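Local atomic coordinates of toll-like receptor 6, Variable lymphocyte receptor B (Mus musculus, PDB entry 3A79), a protein that probably recognises diacylated microbial lipopeptides together with Toll-like receptor 2, here as an extracellular leucine-rich-repeat domain fused to a variable lymphocyte receptor fragment. Residues S65-P70 with F93-F98; V198-F203 with H222-N227; V254-I259 with L281-L286. All coordinates share one frame; numbering follows the deposited sequence.

In the fold
All three contacts lie in the Toll-like receptor part of the fusion and join neighbouring turns of its leucine-rich-repeat solenoid. Interaction 1 links loops behind the strands near the N-terminal end, partly buried, and rests on aliphatic, aromatic and sulfur packing without backbone pairing. Interactions 2 and 3 are parallel strand pairs held by main-chain hydrogen bonds, with leucine, isoleucine and Val254 facing the interior and a largely polar, mixed face opposite; interaction 3 is the more buried and ends at a glycan. These two are adjacent, since strands 222-229 and 252-261 pair side by side, and their centres lie about 10 Å apart. Interaction 1 lies about 18 Å from interaction 2 between nearest atoms.

Interaction 1: residues S65-P70 with F93-F98; sequences SELRMP and FHVFLF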
loop_
_atom_site.group_PDB
_atom_site.type_symbol
_atom_site.label_atom_id
_atom_site.label_comp_id
_atom_site.label_asym_id
_atom_site.label_seq_id
_atom_site.Cartn_x
_atom_site.Cartn_y
_atom_site.Cartn_z
ATOM N N SER B 65 -26.026 -0.944 45.650
ATOM C CA SER B 65 -26.968 -2.065 45.636
ATOM C C SER B 65 -28.397 -1.658 45.975
ATOM O O SER B 65 -29.357 -2.239 45.467
ATOM C CB SER B 65 -26.500 -3.173 46.583
ATOM O OG SER B 65 -25.317 -3.792 46.098
ATOM N N GLU B 66 -28.538 -0.667 46.843
ATOM C CA GLU B 66 -29.853 -0.128 47.159
ATOM C C GLU B 66 -29.807 1.388 47.082
ATOM O O GLU B 66 -28.764 1.997 47.299
ATOM C CB GLU B 66 -30.318 -0.590 48.539
ATOM C CG GLU B 66 -29.306 -0.365 49.647
ATOM C CD GLU B 66 -29.859 -0.707 51.022
ATOM O OE1 GLU B 66 -30.991 -1.235 51.093
ATOM O OE2 GLU B 66 -29.162 -0.448 52.031
ATOM N N LEU B 67 -30.933 1.999 46.749
ATOM C CA LEU B 67 -30.984 3.444 46.632
ATOM C C LEU B 67 -32.113 3.971 47.502
ATOM O O LEU B 67 -33.253 4.083 47.045
ATOM C CB LEU B 67 -31.178 3.859 45.169
ATOM C CG LEU B 67 -31.297 5.352 44.850
ATOM C CD1 LEU B 67 -30.042 6.083 45.257
ATOM C CD2 LEU B 67 -31.582 5.580 43.376
ATOM N N ARG B 68 -31.793 4.268 48.761
ATOM C CA ARG B 68 -32.775 4.774 49.719
ATOM C C ARG B 68 -32.974 6.270 49.548
ATOM O O ARG B 68 -32.116 6.953 48.987
ATOM C CB ARG B 68 -32.339 4.480 51.153
ATOM C CG ARG B 68 -32.363 3.009 51.521
ATOM C CD ARG B 68 -33.626 2.326 51.006
ATOM N NE ARG B 68 -33.854 1.030 51.644
ATOM C CZ ARG B 68 -34.426 -0.008 51.042
ATOM N NH1 ARG B 68 -34.819 0.085 49.776
ATOM N NH2 ARG B 68 -34.594 -1.146 51.704
ATOM N N MET B 69 -34.101 6.782 50.032
ATOM C CA MET B 69 -34.379 8.210 49.915
ATOM C C MET B 69 -33.266 9.071 50.535
ATOM O O MET B 69 -32.734 9.971 49.875
ATOM C CB MET B 69 -35.741 8.561 50.526
ATOM C CG MET B 69 -36.262 9.949 50.151
ATOM S SD MET B 69 -37.922 10.276 50.786
ATOM C CE MET B 69 -37.605 10.270 52.549
ATOM N N PRO B 70 -32.897 8.789 51.799
ATOM C CA PRO B 70 -31.901 9.644 52.453
ATOM C C PRO B 70 -30.582 9.632 51.696
ATOM O O PRO B 70 -29.708 10.423 52.032
ATOM C CB PRO B 70 -31.724 8.998 53.834
ATOM C CG PRO B 70 -32.914 8.126 54.024
ATOM C CD PRO B 70 -33.297 7.659 52.657
ATOM N N PHE B 93 -39.505 4.199 43.097
ATOM C CA PHE B 93 -39.570 5.539 42.509
ATOM C C PHE B 93 -40.013 6.645 43.465
ATOM O O PHE B 93 -40.021 7.811 43.090
ATOM C CB PHE B 93 -40.482 5.569 41.283
ATOM C CG PHE B 93 -39.872 4.974 40.059
ATOM C CD1 PHE B 93 -40.495 3.935 39.395
ATOM C CD2 PHE B 93 -38.677 5.448 39.567
ATOM C CE1 PHE B 93 -39.929 3.379 38.257
ATOM C CE2 PHE B 93 -38.105 4.892 38.431
ATOM C CZ PHE B 93 -38.733 3.855 37.776
ATOM N N HIS B 94 -40.406 6.292 44.682
ATOM C CA HIS B 94 -40.787 7.315 45.655
ATOM C C HIS B 94 -39.512 7.861 46.293
ATOM O O HIS B 94 -39.443 9.007 46.748
ATOM C CB HIS B 94 -41.741 6.746 46.710
ATOM C CG HIS B 94 -42.261 7.772 47.670
ATOM N ND1 HIS B 94 -43.209 8.710 47.315
ATOM C CD2 HIS B 94 -41.962 8.013 48.970
ATOM C CE1 HIS B 94 -43.472 9.483 48.354
ATOM N NE2 HIS B 94 -42.728 9.082 49.371
ATOM N N VAL B 95 -38.497 7.012 46.308
ATOM C CA VAL B 95 -37.165 7.386 46.742
ATOM C C VAL B 95 -36.725 8.762 46.206
ATOM O O VAL B 95 -36.040 9.508 46.901
ATOM C CB VAL B 95 -36.179 6.270 46.339
ATOM C CG1 VAL B 95 -34.891 6.838 45.759
ATOM C CG2 VAL B 95 -35.955 5.307 47.511
ATOM N N PHE B 96 -37.143 9.101 44.987
ATOM C CA PHE B 96 -36.812 10.393 44.374
ATOM C C PHE B 96 -37.752 11.541 44.776
ATOM O O PHE B 96 -37.867 12.534 44.050
ATOM C CB PHE B 96 -36.815 10.285 42.846
ATOM C CG PHE B 96 -35.888 9.247 42.304
ATOM C CD1 PHE B 96 -36.382 8.096 41.728
ATOM C CD2 PHE B 96 -34.525 9.425 42.356
ATOM C CE1 PHE B 96 -35.534 7.135 41.216
ATOM C CE2 PHE B 96 -33.664 8.462 41.854
ATOM C CZ PHE B 96 -34.173 7.314 41.282
ATOM N N LEU B 97 -38.418 11.418 45.922
ATOM C CA LEU B 97 -39.454 12.383 46.282
ATOM C C LEU B 97 -38.972 13.832 46.217
ATOM O O LEU B 97 -39.708 14.710 45.774
ATOM C CB LEU B 97 -40.063 12.071 47.657
ATOM C CG LEU B 97 -40.957 13.144 48.310
ATOM C CD1 LEU B 97 -41.978 13.748 47.350
ATOM C CD2 LEU B 97 -41.658 12.600 49.549
ATOM N N PHE B 98 -37.733 14.080 46.635
ATOM C CA PHE B 98 -37.253 15.455 46.779
ATOM C C PHE B 98 -36.430 15.980 45.592
ATOM O O PHE B 98 -36.067 17.163 45.547
ATOM C CB PHE B 98 -36.511 15.638 48.112
ATOM C CG PHE B 98 -37.401 15.516 49.325
ATOM C CD1 PHE B 98 -37.439 14.340 50.063
ATOM C CD2 PHE B 98 -38.207 16.577 49.724
ATOM C CE1 PHE B 98 -38.261 14.220 51.184
ATOM C CE2 PHE B 98 -39.032 16.465 50.840
ATOM C CZ PHE B 98 -39.056 15.284 51.571
#
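Loops of two successive turns of the leucine-rich-repeat solenoid meet here, Leu67 and Met69 of 65-70 packing against Val95, Phe96 and Phe98 of 93-98. Val95 is the central residue: its branched side chain sits beside the backbone of 65-70, with CG1 4.0 Å from Leu67 CG and CG2 3.5 Å from Met69 N. A compact beta-branched residue suits a place where one chain runs so close to another. On the inner side, Leu67 CD2 meets Phe96 CZ at 3.8 Å, the two side chains crossing at about a right angle, while Val95 CG1 lies over the centre of the same ring. Phe96 probably fills the phenylalanine position common on the non-strand side of leucine-rich repeats, where a large ring packs against the residues behind the parallel strands; it also touches Leu105 of strand 104-106, as well as Ile72 and Met120. Farther out the chemistry changes to sulfur and aromatic. Met69 is extended as far as its sulfur, SD anti to CA (chi2 176°), and bends only beyond it; the sulfur is carried past the Val95 carbonyl to the edge of the Phe98 ring. SD lies 4.0 Å from Phe98 CE1 and 75° off the ring normal, a Met-aromatic contact made by the rim of the ring, and Leu97 CB adds a second apolar neighbour. The residues that receive Met69 are brought round by a type I turn from His94 to Leu97, closed by a weak bond from Leu97 N to His94 O. Across the contact itself the two loops share no hydrogen bonds, while the Met69 carbonyl is bonded to the hydroxyl of Ser73.

Interaction 2: residues V198-F203 with H222-N227; sequences VLHLVF and HLQLSN
The His200 imidazole has the carboxamide of Gln224 stacked on one face, CD standing 3.8 Å above the ring centre of His200 and the two planes 28° apart; Ser226 CB sits in plane at the ring's edge. His200 CG is anti to the backbone N (chi1 -170°), beside the carbonyl carbon; the ring reaches the neighbouring strand, where ND1 makes a weak bond to Gln224 O. The Phe203 ring takes Leu225 CB at its edge, 4.0 Å from CE1, and meets Phe209 edge-to-face. The backbone between them pairs in the repeating parallel pattern of a leucine-rich repeat, the strands 4.7 Å apart at closest approach. Leu201 N donates to Gln224 O at 2.7 Å and Ser226 N to Leu201 O, the strands exchanging bonds in alternation. His200, His222, Gln224 and Ser226, with Val198 and Val202 among them, lie on the concave face, whereas Leu199, Leu201, Leu223 and Leu225 turn inward: Leu201 CD1 touches Leu225 CD2 at 4.0 Å, and helix 235-246 covers this face through Phe241, Leu242 and Leu245. At the far end the amide of Asn227 extends the pairing, ND2 donating to Phe203 O at 3.0 Å, tilted 24° from the carbonyl plane.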
loop_
_atom_site.group_PDB
_atom_site.type_symbol
_atom_site.label_atom_id
_atom_site.label_comp_id
_atom_site.label_asym_id
_atom_site.label_seq_id
_atom_site.Cartn_x
_atom_site.Cartn_y
_atom_site.Cartn_z
ATOM N N VAL B 198 -37.048 6.010 16.910
ATOM C CA VAL B 198 -36.089 4.920 16.815
ATOM C C VAL B 198 -36.519 3.713 17.641
ATOM O O VAL B 198 -37.001 3.857 18.760
ATOM C CB VAL B 198 -34.686 5.382 17.258
ATOM C CG1 VAL B 198 -33.697 4.239 17.205
ATOM C CG2 VAL B 198 -34.212 6.538 16.390
ATOM N N LEU B 199 -36.367 2.522 17.073
ATOM C CA LEU B 199 -36.503 1.298 17.851
ATOM C C LEU B 199 -35.201 0.528 17.805
ATOM O O LEU B 199 -34.788 0.076 16.742
ATOM C CB LEU B 199 -37.622 0.412 17.320
ATOM C CG LEU B 199 -37.754 -0.893 18.107
ATOM C CD1 LEU B 199 -37.877 -0.612 19.589
ATOM C CD2 LEU B 199 -38.941 -1.660 17.632
ATOM N N HIS B 200 -34.557 0.385 18.958
ATOM C CA HIS B 200 -33.291 -0.333 19.045
ATOM C C HIS B 200 -33.473 -1.616 19.840
ATOM O O HIS B 200 -33.886 -1.596 21.009
ATOM C CB HIS B 200 -32.225 0.536 19.711
ATOM C CG HIS B 200 -30.841 -0.034 19.634
ATOM N ND1 HIS B 200 -30.592 -1.346 19.290
ATOM C CD2 HIS B 200 -29.633 0.526 19.879
ATOM C CE1 HIS B 200 -29.290 -1.566 19.307
ATOM N NE2 HIS B 200 -28.686 -0.446 19.660
ATOM N N LEU B 201 -33.160 -2.733 19.194
ATOM C CA LEU B 201 -33.318 -4.038 19.810
ATOM C C LEU B 201 -31.963 -4.721 19.973
ATOM O O LEU B 201 -31.192 -4.831 19.022
ATOM C CB LEU B 201 -34.261 -4.901 18.968
ATOM C CG LEU B 201 -35.620 -4.257 18.716
ATOM C CD1 LEU B 201 -36.361 -4.967 17.606
ATOM C CD2 LEU B 201 -36.426 -4.256 19.997
ATOM N N VAL B 202 -31.670 -5.167 21.187
ATOM C CA VAL B 202 -30.410 -5.853 21.455
ATOM C C VAL B 202 -30.701 -7.294 21.870
ATOM O O VAL B 202 -31.555 -7.535 22.724
ATOM C CB VAL B 202 -29.581 -5.133 22.564
ATOM C CG1 VAL B 202 -28.171 -5.655 22.589
ATOM C CG2 VAL B 202 -29.585 -3.626 22.353
ATOM N N PHE B 203 -29.988 -8.245 21.272
ATOM C CA PHE B 203 -30.210 -9.662 21.551
ATOM C C PHE B 203 -29.060 -10.286 22.326
ATOM O O PHE B 203 -28.026 -9.653 22.540
ATOM C CB PHE B 203 -30.429 -10.416 20.246
ATOM C CG PHE B 203 -31.507 -9.823 19.392
ATOM C CD1 PHE B 203 -31.189 -9.014 18.313
ATOM C CD2 PHE B 203 -32.843 -10.051 19.687
ATOM C CE1 PHE B 203 -32.179 -8.456 17.531
ATOM C CE2 PHE B 203 -33.837 -9.495 18.911
ATOM C CZ PHE B 203 -33.502 -8.691 17.829
ATOM N N HIS B 222 -36.576 4.521 12.352
ATOM C CA HIS B 222 -35.323 3.797 12.310
ATOM C C HIS B 222 -35.456 2.556 13.170
ATOM O O HIS B 222 -35.726 2.633 14.369
ATOM C CB HIS B 222 -34.198 4.699 12.824
ATOM C CG HIS B 222 -32.820 4.154 12.605
ATOM N ND1 HIS B 222 -32.437 3.539 11.433
ATOM C CD2 HIS B 222 -31.723 4.164 13.399
ATOM C CE1 HIS B 222 -31.170 3.177 11.521
ATOM N NE2 HIS B 222 -30.714 3.542 12.705
ATOM N N LEU B 223 -35.313 1.405 12.534
ATOM C CA LEU B 223 -35.247 0.154 13.257
ATOM C C LEU B 223 -33.784 -0.164 13.401
ATOM O O LEU B 223 -33.014 0.042 12.468
ATOM C CB LEU B 223 -35.923 -0.961 12.472
ATOM C CG LEU B 223 -35.701 -2.331 13.097
ATOM C CD1 LEU B 223 -36.465 -2.428 14.415
ATOM C CD2 LEU B 223 -36.150 -3.381 12.129
ATOM N N GLN B 224 -33.384 -0.663 14.559
ATOM C CA GLN B 224 -31.989 -1.023 14.733
ATOM C C GLN B 224 -31.775 -2.267 15.580
ATOM O O GLN B 224 -32.203 -2.323 16.736
ATOM C CB GLN B 224 -31.224 0.144 15.314
ATOM C CG GLN B 224 -29.758 0.016 15.078
ATOM C CD GLN B 224 -28.975 0.825 16.052
ATOM O OE1 GLN B 224 -29.426 1.898 16.470
ATOM N NE2 GLN B 224 -27.801 0.315 16.450
ATOM N N LEU B 225 -31.107 -3.257 14.992
ATOM C CA LEU B 225 -30.900 -4.543 15.649
ATOM C C LEU B 225 -29.424 -4.760 15.904
ATOM O O LEU B 225 -28.603 -4.489 15.032
ATOM C CB LEU B 225 -31.408 -5.712 14.792
ATOM C CG LEU B 225 -32.655 -5.664 13.913
ATOM C CD1 LEU B 225 -33.033 -7.082 13.555
ATOM C CD2 LEU B 225 -33.810 -4.968 14.590
ATOM N N SER B 226 -29.103 -5.291 17.082
ATOM C CA SER B 226 -27.722 -5.537 17.484
ATOM C C SER B 226 -27.504 -6.960 18.001
ATOM O O SER B 226 -28.331 -7.491 18.736
ATOM C CB SER B 226 -27.309 -4.530 18.549
ATOM O OG SER B 226 -27.434 -3.201 18.065
ATOM N N ASN B 227 -26.375 -7.558 17.619
ATOM C CA ASN B 227 -26.034 -8.933 17.983
ATOM C C ASN B 227 -26.856 -9.956 17.195
ATOM O O ASN B 227 -27.733 -10.632 17.737
ATOM C CB ASN B 227 -26.186 -9.175 19.490
ATOM C CG ASN B 227 -25.325 -8.234 20.343
ATOM O OD1 ASN B 227 -24.454 -7.515 19.842
ATOM N ND2 ASN B 227 -25.576 -8.246 21.648
#

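Interaction 3: residues V254-I259 with L281-L286; sequences VTLQHI and LNIYNL. With NAG (2-acetamido-2-deoxy-beta-D-glucopyranose), chain F.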
loop_
_atom_site.group_PDB
_atom_site.type_symbol
_atom_site.label_atom_id
_atom_site.label_comp_id
_atom_site.label_asym_id
_atom_site.label_seq_id
_atom_site.Cartn_x
_atom_site.Cartn_y
_atom_site.Cartn_z
ATOM N N VAL B 254 -32.968 1.161 8.292
ATOM C CA VAL B 254 -32.644 -0.056 9.026
ATOM C C VAL B 254 -31.131 -0.153 9.282
ATOM O O VAL B 254 -30.306 0.116 8.399
ATOM C CB VAL B 254 -33.187 -1.322 8.318
ATOM C CG1 VAL B 254 -32.600 -2.583 8.921
ATOM C CG2 VAL B 254 -34.683 -1.370 8.431
ATOM N N THR B 255 -30.776 -0.512 10.509
ATOM C CA THR B 255 -29.383 -0.689 10.865
ATOM C C THR B 255 -29.127 -2.033 11.535
ATOM O O THR B 255 -29.716 -2.353 12.572
ATOM C CB THR B 255 -28.921 0.423 11.772
ATOM O OG1 THR B 255 -28.980 1.656 11.051
ATOM C CG2 THR B 255 -27.498 0.175 12.229
ATOM N N LEU B 256 -28.248 -2.817 10.916
ATOM C CA LEU B 256 -27.797 -4.090 11.459
ATOM C C LEU B 256 -26.400 -3.926 12.091
ATOM O O LEU B 256 -25.483 -3.472 11.428
ATOM C CB LEU B 256 -27.774 -5.131 10.333
ATOM C CG LEU B 256 -29.041 -5.975 10.093
ATOM C CD1 LEU B 256 -30.319 -5.229 10.459
ATOM C CD2 LEU B 256 -29.114 -6.545 8.660
ATOM N N GLN B 257 -26.244 -4.271 13.369
ATOM C CA GLN B 257 -24.952 -4.142 14.067
ATOM C C GLN B 257 -24.448 -5.474 14.580
ATOM O O GLN B 257 -25.196 -6.240 15.183
ATOM C CB GLN B 257 -25.057 -3.197 15.255
ATOM C CG GLN B 257 -24.356 -1.885 15.088
ATOM C CD GLN B 257 -24.517 -1.005 16.312
ATOM O OE1 GLN B 257 -25.183 0.029 16.257
ATOM N NE2 GLN B 257 -23.917 -1.417 17.433
ATOM N N HIS B 258 -23.176 -5.755 14.345
ATOM C CA HIS B 258 -22.592 -7.014 14.794
ATOM C C HIS B 258 -23.219 -8.294 14.211
ATOM O O HIS B 258 -23.396 -9.278 14.924
ATOM C CB HIS B 258 -22.616 -7.042 16.313
ATOM C CG HIS B 258 -22.230 -5.734 16.924
ATOM N ND1 HIS B 258 -23.097 -4.981 17.687
ATOM C CD2 HIS B 258 -21.081 -5.023 16.849
ATOM C CE1 HIS B 258 -22.492 -3.872 18.071
ATOM N NE2 HIS B 258 -21.269 -3.873 17.577
ATOM N N ILE B 259 -23.522 -8.284 12.914
ATOM C CA ILE B 259 -24.085 -9.449 12.229
ATOM C C ILE B 259 -22.990 -10.390 11.772
ATOM O O ILE B 259 -22.173 -10.032 10.934
ATOM C CB ILE B 259 -24.837 -9.049 10.949
ATOM C CG1 ILE B 259 -25.401 -7.644 11.077
ATOM C CG2 ILE B 259 -25.918 -10.042 10.609
ATOM C CD1 ILE B 259 -24.384 -6.581 10.781
ATOM N N LEU B 281 -30.238 1.615 4.302
ATOM C CA LEU B 281 -29.824 0.384 4.961
ATOM C C LEU B 281 -28.373 0.488 5.407
ATOM O O LEU B 281 -27.499 0.797 4.600
ATOM C CB LEU B 281 -29.975 -0.787 4.003
ATOM C CG LEU B 281 -29.622 -2.138 4.594
ATOM C CD1 LEU B 281 -30.332 -2.290 5.918
ATOM C CD2 LEU B 281 -30.048 -3.211 3.638
ATOM N N ASN B 282 -28.116 0.242 6.690
ATOM C CA ASN B 282 -26.759 0.341 7.240
ATOM C C ASN B 282 -26.334 -0.924 7.963
ATOM O O ASN B 282 -27.096 -1.488 8.745
ATOM C CB ASN B 282 -26.651 1.516 8.208
ATOM C CG ASN B 282 -27.236 2.786 7.646
ATOM O OD1 ASN B 282 -26.631 3.435 6.797
ATOM N ND2 ASN B 282 -28.424 3.154 8.118
ATOM N N ILE B 283 -25.112 -1.362 7.703
ATOM C CA ILE B 283 -24.576 -2.548 8.359
ATOM C C ILE B 283 -23.216 -2.231 8.988
ATOM O O ILE B 283 -22.345 -1.663 8.340
ATOM C CB ILE B 283 -24.477 -3.732 7.367
ATOM C CG1 ILE B 283 -25.863 -4.098 6.851
ATOM C CG2 ILE B 283 -23.807 -4.928 8.011
ATOM C CD1 ILE B 283 -25.847 -4.938 5.596
ATOM N N TYR B 284 -23.055 -2.586 10.257
ATOM C CA TYR B 284 -21.847 -2.278 11.024
ATOM C C TYR B 284 -21.233 -3.549 11.596
ATOM O O TYR B 284 -21.913 -4.314 12.264
ATOM C CB TYR B 284 -22.195 -1.347 12.183
ATOM C CG TYR B 284 -22.356 0.110 11.810
ATOM C CD1 TYR B 284 -21.242 0.930 11.663
ATOM C CD2 TYR B 284 -23.617 0.679 11.630
ATOM C CE1 TYR B 284 -21.374 2.273 11.330
ATOM C CE2 TYR B 284 -23.759 2.026 11.297
ATOM C CZ TYR B 284 -22.631 2.816 11.149
ATOM O OH TYR B 284 -22.738 4.148 10.820
ATOM N N ASN B 285 -19.948 -3.775 11.350
ATOM C CA ASN B 285 -19.269 -4.948 11.909
ATOM C C ASN B 285 -19.935 -6.245 11.419
ATOM O O ASN B 285 -20.422 -7.062 12.198
ATOM C CB ASN B 285 -19.195 -4.823 13.446
ATOM C CG ASN B 285 -18.593 -6.035 14.138
ATOM O OD1 ASN B 285 -17.783 -6.777 13.569
ATOM N ND2 ASN B 285 -18.982 -6.219 15.408
ATOM N N LEU B 286 -19.932 -6.409 10.100
ATOM C CA LEU B 286 -20.356 -7.637 9.433
ATOM C C LEU B 286 -19.240 -8.696 9.391
ATOM O O LEU B 286 -18.073 -8.363 9.176
ATOM C CB LEU B 286 -20.805 -7.305 8.004
ATOM C CG LEU B 286 -21.065 -8.439 7.016
ATOM C CD1 LEU B 286 -22.306 -9.182 7.423
ATOM C CD2 LEU B 286 -21.218 -7.876 5.625
HETATM C C1 NAG F . -18.353 -7.335 16.078
HETATM C C2 NAG F . -18.022 -6.719 17.444
HETATM C C3 NAG F . -17.705 -7.726 18.542
HETATM C C4 NAG F . -18.488 -9.037 18.440
HETATM C C5 NAG F . -18.782 -9.500 17.015
HETATM C C6 NAG F . -19.830 -10.610 17.054
HETATM C C7 NAG F . -17.002 -4.481 17.568
HETATM C C8 NAG F . -16.175 -3.594 16.687
HETATM N N2 NAG F . -16.894 -5.804 17.348
HETATM O O3 NAG F . -18.021 -7.104 19.769
HETATM O O4 NAG F . -17.780 -10.049 19.138
HETATM O O5 NAG F . -19.235 -8.440 16.193
HETATM O O6 NAG F . -20.112 -11.089 15.756
HETATM O O7 NAG F . -17.719 -3.963 18.429
#
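Ile283 packs against Leu256 and Ile259 at the apolar centre, its CG1 4.1 Å from Leu256 CB while its CG2 meets Ile259 CD1, the two isoleucines crossing at about a right angle. Beside them Val254 and Leu281 point the same way, with Val254 CG1 3.8 Å from Leu281 CD1. Branched aliphatic residues suit this inward face, where the parallel strands of successive repeats shed their side chains into the core. Between the faces the backbones pair regularly: Leu256 N donates to Asn282 O and Tyr284 N to Leu256 O, each at 2.8 Å. The other face is more polar. The aliphatic part of Gln257 lies against Tyr284, CG 3.7 Å from Tyr284 CB, and Thr255 CG2 touches the edge of the tyrosine ring in its plane. Both segments turn a corner at His258 and Asn285, which have positive phi (61° and 60°), a conformation asparagine tolerates well. His258 N still donates to Tyr284 O, and Asn285 ND2 is covalently joined to C1 of an N-linked NAG that lies near the His258 side chain. Strand 222-229 bonds to Thr255 and Gln257 on one side, and strand 306-314 packs on Leu281, Asn282 and Asn285; against the apolar face, helix 263-273 sets Phe273 against Val254 and Leu281, Leu269 against Leu256 and Phe270 against Ile283.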